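Local coordinates for uncharacterized protein (Bacteroides uniformis, PDB 4JPQ) that is of unknown function but, as a member of carbohydrate-binding family 9, probably binds carbohydrate, at residues L114-G117 and R123-T126; S78-R83 and V135-S140. All blocks are in the same frame, centred on the assembly; numbering follows the deposited sequence.

Interaction 1. Residues L114-G117 and R123-T126; sequences LIQG and RRPT. With SO4 (sulfate ion), chain G.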
loop_
_atom_site.group_PDB
_atom_site.type_symbol
_atom_site.label_atom_id
_atom_site.label_comp_id
_atom_site.label_asym_id
_atom_site.label_seq_id
_atom_site.Cartn_x
_atom_site.Cartn_y
_atom_site.Cartn_z
ATOM N N LEU A 114 5.539 7.876 0.904
ATOM C CA LEU A 114 6.421 7.716 2.058
ATOM C C LEU A 114 6.847 6.248 2.098
ATOM O O LEU A 114 5.994 5.347 1.934
ATOM C CB LEU A 114 5.685 8.035 3.354
ATOM C CG LEU A 114 6.331 7.629 4.693
ATOM C CD1 LEU A 114 7.515 8.513 5.004
ATOM C CD2 LEU A 114 5.324 7.688 5.825
ATOM N N ILE A 115 8.145 6.021 2.311
ATOM C CA ILE A 115 8.693 4.679 2.494
ATOM C C ILE A 115 9.651 4.703 3.675
ATOM O O ILE A 115 10.499 5.585 3.748
ATOM C CB ILE A 115 9.517 4.141 1.300
ATOM C CG1 ILE A 115 8.796 4.296 -0.031
ATOM C CG2 ILE A 115 9.841 2.654 1.513
ATOM C CD1 ILE A 115 9.655 3.925 -1.232
ATOM N N GLN A 116 9.504 3.750 4.590
ATOM C CA GLN A 116 10.502 3.534 5.632
ATOM C C GLN A 116 10.872 2.059 5.610
ATOM O O GLN A 116 10.155 1.231 5.015
ATOM C CB GLN A 116 10.014 3.899 7.014
ATOM C CG GLN A 116 9.609 5.333 7.260
ATOM C CD GLN A 116 8.659 5.408 8.444
ATOM O OE1 GLN A 116 7.436 5.226 8.307
ATOM N NE2 GLN A 116 9.214 5.629 9.615
ATOM N N GLY A 117 11.998 1.748 6.242
ATOM C CA GLY A 117 12.520 0.377 6.334
ATOM C C GLY A 117 13.187 0.122 7.673
ATOM O O GLY A 117 13.767 1.036 8.259
ATOM N N ARG A 123 14.923 2.890 15.072
ATOM C CA ARG A 123 14.450 4.007 14.236
ATOM C C ARG A 123 14.461 3.426 12.826
ATOM O O ARG A 123 15.479 2.884 12.386
ATOM C CB ARG A 123 15.351 5.265 14.338
ATOM C CG ARG A 123 15.280 6.231 13.148
ATOM C CD ARG A 123 15.837 7.608 13.453
ATOM N NE ARG A 123 14.835 8.497 14.073
ATOM C CZ ARG A 123 14.052 9.399 13.449
ATOM N NH1 ARG A 123 14.112 9.594 12.120
ATOM N NH2 ARG A 123 13.188 10.139 14.178
ATOM N N ARG A 124 13.308 3.456 12.165
ATOM C CA ARG A 124 13.170 2.913 10.822
ATOM C C ARG A 124 13.371 4.071 9.853
ATOM O O ARG A 124 12.444 4.852 9.655
ATOM C CB ARG A 124 11.803 2.265 10.668
ATOM C CG ARG A 124 11.627 1.060 11.584
ATOM C CD ARG A 124 10.321 0.317 11.385
ATOM N NE ARG A 124 10.081 -0.028 9.982
ATOM C CZ ARG A 124 9.327 0.662 9.119
ATOM N NH1 ARG A 124 8.685 1.796 9.467
ATOM N NH2 ARG A 124 9.220 0.209 7.869
ATOM N N PRO A 125 14.581 4.194 9.244
ATOM C CA PRO A 125 14.791 5.354 8.386
ATOM C C PRO A 125 13.892 5.436 7.161
ATOM O O PRO A 125 13.362 4.441 6.676
ATOM C CB PRO A 125 16.266 5.239 7.971
ATOM C CG PRO A 125 16.586 3.814 8.135
ATOM C CD PRO A 125 15.832 3.422 9.360
ATOM N N THR A 126 13.740 6.667 6.709
ATOM C CA THR A 126 12.952 7.010 5.558
ATOM C C THR A 126 13.836 6.717 4.322
ATOM O O THR A 126 15.060 6.766 4.406
ATOM C CB THR A 126 12.483 8.487 5.692
ATOM O OG1 THR A 126 11.216 8.634 5.074
ATOM C CG2 THR A 126 13.518 9.534 5.155
HETATM S S SO4 G . 15.438 9.639 8.938
HETATM O O1 SO4 G . 15.516 8.512 9.906
HETATM O O2 SO4 G . 16.036 10.814 9.599
HETATM O O3 SO4 G . 16.172 9.336 7.683
HETATM O O4 SO4 G . 14.041 9.975 8.576
#
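The chain doubles back here: residues 123-126, in the loop that follows strand 113-118, return along the 114-117 part of that strand and meet it through a single beta bridge, Q116 with T126. The firm backbone bond runs from G117 N to P125 O at 3.0 Å. Proline suits this position because its nitrogen carries no hydrogen, so no N-H is left to satisfy where P125 N faces G117 O at 3.4 Å. P125 O also receives a CA-H...O contact from Q116 CA, at 3.2 Å.

Two long polar side chains, Q116 and R124, reinforce the bridge. They cross at about a right angle, amide and guanidinium planes 62° apart, with R124 NH1 3.5 Å from Q116 CB. The bend at chi3 (51°) carries the R124 guanidinium back over the strand, so that G117 N lies over one of its faces. The amide of Q116 gives a weak hydrogen bond from NE2 to R124 O (3.3 Å), while its OE1 is taken by N104. At the far end T126 OG1 gives a weak bond of 3.4 Å to I115 O.

On the exposed side R123 NH1 holds O1 of a sulfate, probably from the crystallisation liquor, at 2.8 Å. Towards the protein, N104 also hydrogen-bonds to R124, and Y102 makes a cation-pi contact with R124, tying the returning loop to strand 102-108, which pairs antiparallel with strand 113-118.

Interaction 2. Residues S78-R83 and V135-S140; sequences SGDNGR and VKRWSS. With SO4 (sulfate ion), chain D.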
loop_
_atom_site.group_PDB
_atom_site.type_symbol
_atom_site.label_atom_id
_atom_site.label_comp_id
_atom_site.label_asym_id
_atom_site.label_seq_id
_atom_site.Cartn_x
_atom_site.Cartn_y
_atom_site.Cartn_z
ATOM N N SER A 78 3.285 18.216 0.855
ATOM C CA SER A 78 3.964 18.889 -0.270
ATOM C C SER A 78 5.030 18.066 -0.990
ATOM O O SER A 78 5.364 18.381 -2.134
ATOM C CB SER A 78 4.543 20.244 0.159
ATOM O OG SER A 78 5.535 20.076 1.146
ATOM N N GLY A 79 5.585 17.051 -0.335
ATOM C CA GLY A 79 6.604 16.199 -0.963
ATOM C C GLY A 79 6.575 14.765 -0.492
ATOM O O GLY A 79 5.801 14.410 0.402
ATOM N N ASP A 80 7.408 13.937 -1.131
ATOM C CA ASP A 80 7.559 12.537 -0.746
ATOM C C ASP A 80 8.137 12.506 0.657
ATOM O O ASP A 80 8.799 13.456 1.094
ATOM C CB ASP A 80 8.449 11.747 -1.719
ATOM C CG ASP A 80 7.804 11.515 -3.083
ATOM O OD1 ASP A 80 6.595 11.793 -3.289
ATOM O OD2 ASP A 80 8.537 11.041 -3.968
ATOM N N ASN A 81 7.839 11.422 1.366
ATOM C CA ASN A 81 8.183 11.268 2.783
ATOM C C ASN A 81 7.530 12.328 3.679
ATOM O O ASN A 81 7.980 12.579 4.788
ATOM C CB ASN A 81 9.703 11.184 3.028
ATOM C CG ASN A 81 10.341 9.949 2.419
ATOM O OD1 ASN A 81 9.684 8.925 2.189
ATOM N ND2 ASN A 81 11.660 10.016 2.217
ATOM N N GLY A 82 6.410 12.876 3.217
ATOM C CA GLY A 82 5.646 13.833 3.976
ATOM C C GLY A 82 4.695 13.097 4.906
ATOM O O GLY A 82 4.738 11.873 5.033
ATOM N N ARG A 83 3.767 13.856 5.478
ATOM C CA ARG A 83 2.808 13.395 6.490
ATOM C C ARG A 83 1.554 12.866 5.788
ATOM O O ARG A 83 0.442 13.332 6.014
ATOM C CB ARG A 83 2.553 14.566 7.480
ATOM C CG ARG A 83 3.861 15.101 8.110
ATOM C CD ARG A 83 3.724 16.397 8.898
ATOM N NE ARG A 83 2.713 16.264 9.934
ATOM C CZ ARG A 83 2.859 15.616 11.092
ATOM N NH1 ARG A 83 3.984 14.985 11.402
ATOM N NH2 ARG A 83 1.844 15.583 11.955
ATOM N N VAL A 135 9.977 3.776 -7.285
ATOM C CA VAL A 135 8.561 3.381 -7.176
ATOM C C VAL A 135 7.710 4.258 -8.072
ATOM O O VAL A 135 7.515 5.438 -7.790
ATOM C CB VAL A 135 8.027 3.443 -5.730
ATOM C CG1 VAL A 135 6.564 3.004 -5.685
ATOM C CG2 VAL A 135 8.876 2.571 -4.808
ATOM N N LYS A 136 7.222 3.667 -9.156
ATOM C CA LYS A 136 6.374 4.368 -10.104
ATOM C C LYS A 136 4.987 4.354 -9.504
ATOM O O LYS A 136 4.597 3.387 -8.852
ATOM C CB LYS A 136 6.389 3.710 -11.484
ATOM C CG LYS A 136 7.760 3.675 -12.134
ATOM C CD LYS A 136 7.739 2.736 -13.339
ATOM C CE LYS A 136 9.070 2.720 -14.075
ATOM N NZ LYS A 136 8.976 1.939 -15.335
ATOM N N ARG A 137 4.270 5.453 -9.714
ATOM C CA ARG A 137 2.941 5.661 -9.182
ATOM C C ARG A 137 2.013 6.312 -10.186
ATOM O O ARG A 137 2.469 6.929 -11.159
ATOM C CB ARG A 137 3.043 6.619 -8.020
ATOM C CG ARG A 137 3.753 6.075 -6.806
ATOM C CD ARG A 137 4.344 7.208 -5.986
ATOM N NE ARG A 137 5.728 7.562 -6.338
ATOM C CZ ARG A 137 6.385 8.638 -5.887
ATOM N NH1 ARG A 137 5.797 9.557 -5.111
ATOM N NH2 ARG A 137 7.646 8.823 -6.249
ATOM N N TRP A 138 0.714 6.184 -9.911
ATOM C CA TRP A 138 -0.344 6.855 -10.671
ATOM C C TRP A 138 -1.598 6.917 -9.808
ATOM O O TRP A 138 -1.910 5.951 -9.107
ATOM C CB TRP A 138 -0.657 6.126 -11.995
ATOM C CG TRP A 138 -1.927 6.629 -12.669
ATOM C CD1 TRP A 138 -2.034 7.670 -13.547
ATOM C CD2 TRP A 138 -3.258 6.151 -12.454
ATOM N NE1 TRP A 138 -3.346 7.850 -13.919
ATOM C CE2 TRP A 138 -4.124 6.941 -13.256
ATOM C CE3 TRP A 138 -3.806 5.123 -11.674
ATOM C CZ2 TRP A 138 -5.519 6.726 -13.311
ATOM C CZ3 TRP A 138 -5.216 4.910 -11.720
ATOM C CH2 TRP A 138 -6.046 5.715 -12.537
ATOM N N SER A 139 -2.312 8.037 -9.891
ATOM C CA SER A 139 -3.604 8.202 -9.227
ATOM C C SER A 139 -4.581 8.955 -10.109
ATOM O O SER A 139 -4.175 9.759 -10.942
ATOM C CB SER A 139 -3.458 8.942 -7.904
ATOM O OG SER A 139 -4.731 9.170 -7.316
ATOM N N SER A 140 -5.870 8.701 -9.887
ATOM C CA SER A 140 -6.959 9.413 -10.574
ATOM C C SER A 140 -7.111 10.848 -10.043
ATOM O O SER A 140 -7.816 11.647 -10.667
ATOM C CB SER A 140 -8.297 8.641 -10.482
ATOM O OG SER A 140 -8.791 8.551 -9.145
HETATM S S SO4 D . 4.515 17.601 4.255
HETATM O O1 SO4 D . 5.444 17.866 5.382
HETATM O O2 SO4 D . 3.741 18.827 3.906
HETATM O O3 SO4 D . 5.269 17.118 3.051
HETATM O O4 SO4 D . 3.551 16.583 4.731
#
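D80 and R137 form a salt bridge that joins the loop 78-83 to strand 136-139, and no other pair of residues touches between the two segments. Its shortest bond, R137 NH1 to D80 OD1, measures 3.0 Å. The oxygen lies near the guanidinium plane, at the edge, whereas the nitrogen sits 36° out of the carboxylate plane. With the two planes 52° apart this is not a flat, paired fork; D80 OD2 adds weak bonds of 3.3 Å to both R137 NH1 and R137 NH2.

The guanidinium is also held from its own strand. A bend at chi3 (-91°) turns the head of R137 back, and its NE donates to V135 O at 3.1 Å, which limits its rotation. Arginine suits the place because its several N-H groups can serve a carboxylate and a carbonyl at once. Second partners tighten the pair: G111 O accepts from R137 NH1, and L113 N donates to D80 OD1.

D80 belongs to a type II turn from G79 to G82. Beside the turn, a sulfate, probably from the crystallisation liquor, is gripped by main-chain amides: R83 N meets its O4 at 2.8 Å and S78 N its O2 at 3.1 Å. Having no side chain, G82 lets sulfate O3 approach its CA to 3.4 Å.

Farther out, R137 packs on L113, and D80 on L132 of helix 129-134. The chemistry implies a local, directional link between loop and strand, made by opposite charges with little buried surface, and probably strengthened by the backbone groups that hold both partners.

The centres of the two interactions lie about 15 Å apart, and along the chain interaction 1 is nested inside the loop that interaction 2 closes: 78-83, then 114-117 and 123-126, then 135-140. They meet through N81, whose OD1 probably accepts a hydrogen bond from I115 N while its side chain packs against T126; I115 also touches V135. Strand 113-118 is therefore the common element, lined by the returning loop, by the loop 78-83, by V135 and by R137 of strand 136-139. Together the contacts place two loops and strand 136-139 against strand 113-118 of this probable carbohydrate-binding domain.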